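Local coordinates for protein putative xanthine dehydrogenase YAGS fad-binding subunit (Escherichia coli, PDB 5G5G) that probably oxidises aldehydes as the large, molybdenum-binding subunit of a periplasmic heterotrimeric aldehyde oxidase, carrying a pterin cytosine dinucleotide cofactor, at residues 475-484 with 516-527. Residues are numbered along the deposited sequence; the frame is centred on the assembly and turned at random.
Sequences ILAQTAAEML and TSGVYAACMKLR
M483 packs as a knob into a hole formed by Y520, C523, M524 and R527, where helix 472-484 packs against helix 511-534 in a roughly parallel helix pair whose segment axes come within 9.3 Å and cross at -27°. Both helices lie against one mixed sheet of the molybdopterin cofactor-binding domain: V519, C523 and L526 reach strand 447-453, while A480 rests on V491 of the edge strand 491-494.

The M483 chain bends at chi2 (-64°) and chi3 (-71°), bringing its end over Y520. Its CE stands over one face of the Y520 ring, 4.0 Å from the centroid, in a CH-pi contact; SD lies oblique to the ring, adding a Met-aromatic interaction. The same methyl meets M524 SD at 3.4 Å, and nearer the backbone M483 CB presses on C523 CB.

Apolar contacts extend the interface in both directions. At the N-terminal end, L476 CD2 touches V519 CG2 at 3.5 Å, and the other branch of V519, CG1, touches T479 CG2 and the A480 backbone N. The CG2 methyl of T516 abuts I475 CD1; I475 also touches the pterin cytosine dinucleotide, so this end of the pair borders the cofactor pocket. Toward the C-terminal end, both methyls of L484, CD1 and CD2, meet L526 CD2, the two side chains crossing at about a right angle.

Within the first helix, T479 OG1 turns back to I475 O (2.8 Å), which also accepts T479 N from the opposite face of its carbonyl plane. One direct hydrogen bond joins the two segments. R527 reaches the last turn of 475-484: its NH1 donates to M483 O at 2.8 Å, in the carbonyl plane and on a lone pair, and weakly to a water that itself donates to E482 O.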
ATOM      1  N   ILE C 475      14.148  -8.255  18.605  1.00 10.87           N
ATOM      2  CA  ILE C 475      14.660  -9.607  18.715  1.00 11.31           C
ATOM      3  C   ILE C 475      16.177  -9.715  18.886  1.00 11.55           C
ATOM      4  O   ILE C 475      16.655 -10.617  19.577  1.00 11.50           O
ATOM      5  CB  ILE C 475      14.161 -10.538  17.592  1.00 11.19           C
ATOM      6  CG1 ILE C 475      14.584 -10.043  16.188  1.00 11.23           C
ATOM      7  CG2 ILE C 475      12.649 -10.694  17.774  1.00 11.56           C
ATOM      8  CD1 ILE C 475      14.519 -11.124  15.094  1.00 10.94           C
ATOM      9  N   LEU C 476      16.924  -8.762  18.322  1.00 11.47           N
ATOM     10  CA  LEU C 476      18.358  -8.718  18.578  1.00 12.19           C
ATOM     11  C   LEU C 476      18.625  -8.306  20.030  1.00 12.58           C
ATOM     12  O   LEU C 476      19.501  -8.900  20.678  1.00 13.07           O
ATOM     13  CB  LEU C 476      19.065  -7.764  17.607  1.00 12.49           C
ATOM     14  CG  LEU C 476      19.023  -8.282  16.149  1.00 12.64           C
ATOM     15  CD1 LEU C 476      19.322  -7.189  15.133  1.00 13.06           C
ATOM     16  CD2 LEU C 476      20.027  -9.394  15.919  1.00 13.34           C
ATOM     17  N   ALA C 477      17.843  -7.351  20.569  1.00 11.82           N
ATOM     18  CA  ALA C 477      17.954  -7.009  22.003  1.00 12.22           C
ATOM     19  C   ALA C 477      17.618  -8.212  22.903  1.00 12.26           C
ATOM     20  O   ALA C 477      18.334  -8.534  23.862  1.00 12.42           O
ATOM     21  CB  ALA C 477      17.073  -5.813  22.334  1.00 12.02           C
ATOM     22  N   GLN C 478      16.570  -8.930  22.540  1.00 11.94           N
ATOM     23  CA  GLN C 478      16.169 -10.102  23.324  1.00 12.39           C
ATOM     24  C   GLN C 478      17.257 -11.177  23.361  1.00 12.81           C
ATOM     25  O   GLN C 478      17.498 -11.822  24.434  1.00 12.81           O
ATOM     26  CB  GLN C 478      14.878 -10.679  22.818  1.00 12.50           C
ATOM     27  CG  GLN C 478      13.652  -9.769  23.009  1.00 12.86           C
ATOM     28  CD  GLN C 478      12.420 -10.298  22.256  1.00 12.66           C
ATOM     29  OE1 GLN C 478      12.034  -9.805  21.190  1.00 12.94           O
ATOM     30  NE2 GLN C 478      11.798 -11.338  22.811  1.00 12.87           N
ATOM     31  N   THR C 479      17.898 -11.377  22.210  1.00 12.29           N
ATOM     32  CA  THR C 479      18.982 -12.359  22.069  1.00 12.74           C
ATOM     33  C   THR C 479      20.175 -12.034  22.936  1.00 13.43           C
ATOM     34  O   THR C 479      20.640 -12.851  23.758  1.00 13.92           O
ATOM     35  CB  THR C 479      19.401 -12.531  20.598  1.00 12.63           C
ATOM     36  OG1 THR C 479      18.257 -12.920  19.808  1.00 12.61           O
ATOM     37  CG2 THR C 479      20.512 -13.576  20.474  1.00 12.97           C
ATOM     38  N   ALA C 480      20.638 -10.791  22.856  1.00 13.16           N
ATOM     39  CA  ALA C 480      21.728 -10.380  23.700  1.00 13.84           C
ATOM     40  C   ALA C 480      21.396 -10.426  25.204  1.00 14.37           C
ATOM     41  O   ALA C 480      22.198 -10.880  26.022  1.00 14.63           O
ATOM     42  CB  ALA C 480      22.224  -9.017  23.294  1.00 13.71           C
ATOM     43  N   ALA C 481      20.191  -9.961  25.558  1.00 14.31           N
ATOM     44  CA  ALA C 481      19.769  -9.997  26.936  1.00 14.73           C
ATOM     45  C   ALA C 481      19.782 -11.446  27.473  1.00 15.05           C
ATOM     46  O   ALA C 481      20.204 -11.714  28.608  1.00 15.53           O
ATOM     47  CB  ALA C 481      18.376  -9.383  27.059  1.00 14.53           C
ATOM     48  N   GLU C 482      19.246 -12.366  26.671  1.00 14.84           N
ATOM     49  CA  GLU C 482      19.184 -13.760  27.048  1.00 15.59           C
ATOM     50  C   GLU C 482      20.573 -14.319  27.282  1.00 16.11           C
ATOM     51  O   GLU C 482      20.816 -15.006  28.277  1.00 16.16           O
ATOM     52  CB  GLU C 482      18.505 -14.594  25.962  1.00 15.75           C
ATOM     53  CG  GLU C 482      18.203 -16.019  26.417  1.00 16.63           C
ATOM     54  CD  GLU C 482      16.923 -16.112  27.243  1.00 17.04           C
ATOM     55  OE1 GLU C 482      15.841 -15.722  26.701  1.00 16.90           O
ATOM     56  OE2 GLU C 482      16.994 -16.581  28.391  1.00 17.41           O
ATOM     57  N   MET C 483      21.474 -14.033  26.350  1.00 15.96           N
ATOM     58  CA  MET C 483      22.844 -14.602  26.409  1.00 17.38           C
ATOM     59  C   MET C 483      23.679 -14.074  27.575  1.00 18.60           C
ATOM     60  O   MET C 483      24.518 -14.790  28.113  1.00 19.18           O
ATOM     61  CB  MET C 483      23.541 -14.336  25.094  1.00 17.50           C
ATOM     62  CG  MET C 483      22.964 -15.094  23.913  1.00 17.77           C
ATOM     63  SD  MET C 483      23.127 -16.866  24.032  1.00 20.10           S
ATOM     64  CE  MET C 483      24.881 -17.161  23.793  1.00 20.72           C
ATOM     65  N   LEU C 484      23.458 -12.817  27.943  1.00 18.91           N
ATOM     66  CA  LEU C 484      24.279 -12.134  28.930  1.00 20.68           C
ATOM     67  C   LEU C 484      23.640 -12.068  30.298  1.00 21.62           C
ATOM     68  O   LEU C 484      24.308 -11.671  31.245  1.00 22.20           O
ATOM     69  CB  LEU C 484      24.695 -10.735  28.420  1.00 21.52           C
ATOM     70  CG  LEU C 484      25.688 -10.861  27.257  1.00 22.79           C
ATOM     71  CD1 LEU C 484      25.725  -9.587  26.466  1.00 24.44           C
ATOM     72  CD2 LEU C 484      27.072 -11.178  27.752  1.00 24.77           C
ATOM     73  N   THR C 516      20.136 -12.887  14.490  1.00 11.37           N
ATOM     74  CA  THR C 516      20.168 -13.294  15.913  1.00 11.78           C
ATOM     75  C   THR C 516      21.222 -14.349  16.162  1.00 12.17           C
ATOM     76  O   THR C 516      21.854 -14.338  17.211  1.00 12.30           O
ATOM     77  CB  THR C 516      18.827 -13.702  16.511  1.00 11.60           C
ATOM     78  OG1 THR C 516      18.322 -14.858  15.839  1.00 11.54           O
ATOM     79  CG2 THR C 516      17.844 -12.554  16.439  1.00 11.12           C
ATOM     80  N   SER C 517      21.426 -15.241  15.194  1.00 12.20           N
ATOM     81  CA  SER C 517      22.511 -16.221  15.284  1.00 12.65           C
ATOM     82  C   SER C 517      23.892 -15.563  15.292  1.00 13.27           C
ATOM     83  O   SER C 517      24.808 -16.055  15.934  1.00 13.60           O
ATOM     84  CB  SER C 517      22.434 -17.288  14.208  1.00 12.66           C
ATOM     85  OG  SER C 517      21.276 -18.096  14.404  1.00 12.93           O
ATOM     86  N   GLY C 518      24.069 -14.477  14.544  1.00 13.18           N
ATOM     87  CA  GLY C 518      25.377 -13.810  14.613  1.00 13.63           C
ATOM     88  C   GLY C 518      25.557 -13.136  15.968  1.00 13.84           C
ATOM     89  O   GLY C 518      26.646 -13.102  16.504  1.00 14.43           O
ATOM     90  N   VAL C 519      24.476 -12.600  16.532  1.00 13.61           N
ATOM     91  CA  VAL C 519      24.546 -12.052  17.895  1.00 14.37           C
ATOM     92  C   VAL C 519      24.851 -13.174  18.892  1.00 14.61           C
ATOM     93  O   VAL C 519      25.741 -13.028  19.759  1.00 15.19           O
ATOM     94  CB  VAL C 519      23.242 -11.246  18.265  1.00 13.72           C
ATOM     95  CG1 VAL C 519      23.198 -10.914  19.765  1.00 14.38           C
ATOM     96  CG2 VAL C 519      23.138 -10.020  17.414  1.00 13.81           C
ATOM     97  N   TYR C 520      24.231 -14.334  18.703  1.00 14.67           N
ATOM     98  CA  TYR C 520      24.571 -15.524  19.480  1.00 15.25           C
ATOM     99  C   TYR C 520      26.081 -15.798  19.453  1.00 15.86           C
ATOM    100  O   TYR C 520      26.725 -15.997  20.500  1.00 15.83           O
ATOM    101  CB  TYR C 520      23.783 -16.747  18.976  1.00 15.30           C
ATOM    102  CG  TYR C 520      24.095 -18.028  19.698  1.00 16.30           C
ATOM    103  CD1 TYR C 520      25.214 -18.806  19.362  1.00 16.98           C
ATOM    104  CD2 TYR C 520      23.311 -18.437  20.782  1.00 16.72           C
ATOM    105  CE1 TYR C 520      25.521 -19.964  20.045  1.00 18.01           C
ATOM    106  CE2 TYR C 520      23.602 -19.606  21.464  1.00 17.61           C
ATOM    107  CZ  TYR C 520      24.714 -20.363  21.099  1.00 18.38           C
ATOM    108  OH  TYR C 520      25.002 -21.516  21.798  1.00 20.19           O
ATOM    109  N   ALA C 521      26.652 -15.779  18.253  1.00 15.65           N
ATOM    110  CA  ALA C 521      28.069 -16.076  18.085  1.00 16.01           C
ATOM    111  C   ALA C 521      28.915 -15.053  18.808  1.00 16.43           C
ATOM    112  O   ALA C 521      29.836 -15.425  19.536  1.00 16.82           O
ATOM    113  CB  ALA C 521      28.404 -16.129  16.616  1.00 16.15           C
ATOM    114  N   ALA C 522      28.568 -13.773  18.653  1.00 15.94           N
ATOM    115  CA  ALA C 522      29.308 -12.686  19.323  1.00 16.88           C
ATOM    116  C   ALA C 522      29.172 -12.794  20.864  1.00 17.49           C
ATOM    117  O   ALA C 522      30.156 -12.673  21.591  1.00 18.02           O
ATOM    118  CB  ALA C 522      28.903 -11.321  18.814  1.00 16.71           C
ATOM    119  N   CYS C 523      27.966 -13.109  21.330  1.00 17.65           N
ATOM    120  CA  CYS C 523      27.735 -13.233  22.745  1.00 18.54           C
ATOM    121  C   CYS C 523      28.467 -14.434  23.347  1.00 19.25           C
ATOM    122  O   CYS C 523      28.867 -14.357  24.499  1.00 19.48           O
ATOM    123  CB  CYS C 523      26.247 -13.274  23.089  1.00 18.38           C
ATOM    124  SG  CYS C 523      25.393 -11.729  22.821  1.00 18.42           S
ATOM    125  N   MET C 524      28.636 -15.528  22.609  1.00 19.72           N
ATOM    126  CA  MET C 524      29.348 -16.680  23.144  1.00 21.02           C
ATOM    127  C   MET C 524      30.818 -16.307  23.364  1.00 21.59           C
ATOM    128  O   MET C 524      31.404 -16.648  24.414  1.00 21.22           O
ATOM    129  CB  MET C 524      29.272 -17.898  22.237  1.00 22.01           C
ATOM    130  CG  MET C 524      27.932 -18.597  22.293  1.00 23.01           C
ATOM    131  SD  MET C 524      27.578 -19.280  23.957  1.00 26.48           S
ATOM    132  CE  MET C 524      28.775 -20.567  24.125  1.00 27.63           C
ATOM    133  N   LYS C 525      31.381 -15.524  22.431  1.00 20.86           N
ATOM    134  CA  LYS C 525      32.732 -15.005  22.636  1.00 22.10           C
ATOM    135  C   LYS C 525      32.789 -14.004  23.811  1.00 21.69           C
ATOM    136  O   LYS C 525      33.716 -14.048  24.652  1.00 21.89           O
ATOM    137  CB  LYS C 525      33.256 -14.378  21.347  1.00 23.06           C
ATOM    138  CG  LYS C 525      34.651 -13.779  21.416  1.00 24.67           C
ATOM    139  CD  LYS C 525      35.719 -14.823  21.631  1.00 27.16           C
ATOM    140  CE  LYS C 525      37.057 -14.122  21.650  1.00 30.31           C
ATOM    141  NZ  LYS C 525      38.162 -15.122  21.550  1.00 33.48           N
ATOM    142  N   LEU C 526      31.793 -13.145  23.907  1.00 20.45           N
ATOM    143  CA  LEU C 526      31.762 -12.157  24.992  1.00 20.67           C
ATOM    144  C   LEU C 526      31.638 -12.841  26.353  1.00 21.00           C
ATOM    145  O   LEU C 526      32.290 -12.425  27.315  1.00 21.64           O
ATOM    146  CB  LEU C 526      30.651 -11.137  24.776  1.00 19.96           C
ATOM    147  CG  LEU C 526      30.502  -9.989  25.770  1.00 20.24           C
ATOM    148  CD1 LEU C 526      31.795  -9.212  25.905  1.00 21.30           C
ATOM    149  CD2 LEU C 526      29.376  -9.092  25.302  1.00 19.81           C
ATOM    150  N   ARG C 527      30.867 -13.917  26.410  1.00 20.77           N
ATOM    151  CA  ARG C 527      30.781 -14.712  27.636  1.00 21.61           C
ATOM    152  C   ARG C 527      32.145 -15.279  28.016  1.00 22.81           C
ATOM    153  O   ARG C 527      32.493 -15.253  29.181  1.00 24.21           O
ATOM    154  CB  ARG C 527      29.739 -15.836  27.542  1.00 21.21           C
ATOM    155  CG  ARG C 527      28.292 -15.346  27.625  1.00 20.71           C
ATOM    156  CD  ARG C 527      27.349 -16.341  26.966  1.00 20.05           C
ATOM    157  NE  ARG C 527      27.365 -17.607  27.716  1.00 20.86           N
ATOM    158  CZ  ARG C 527      26.385 -18.108  28.466  1.00 21.17           C
ATOM    159  NH1 ARG C 527      25.214 -17.477  28.625  1.00 21.09           N
ATOM    160  NH2 ARG C 527      26.586 -19.284  29.065  1.00 22.11           N
TER
HETATM  161  O   HOH W   1      22.281 -16.791  30.033  1.00 17.44           O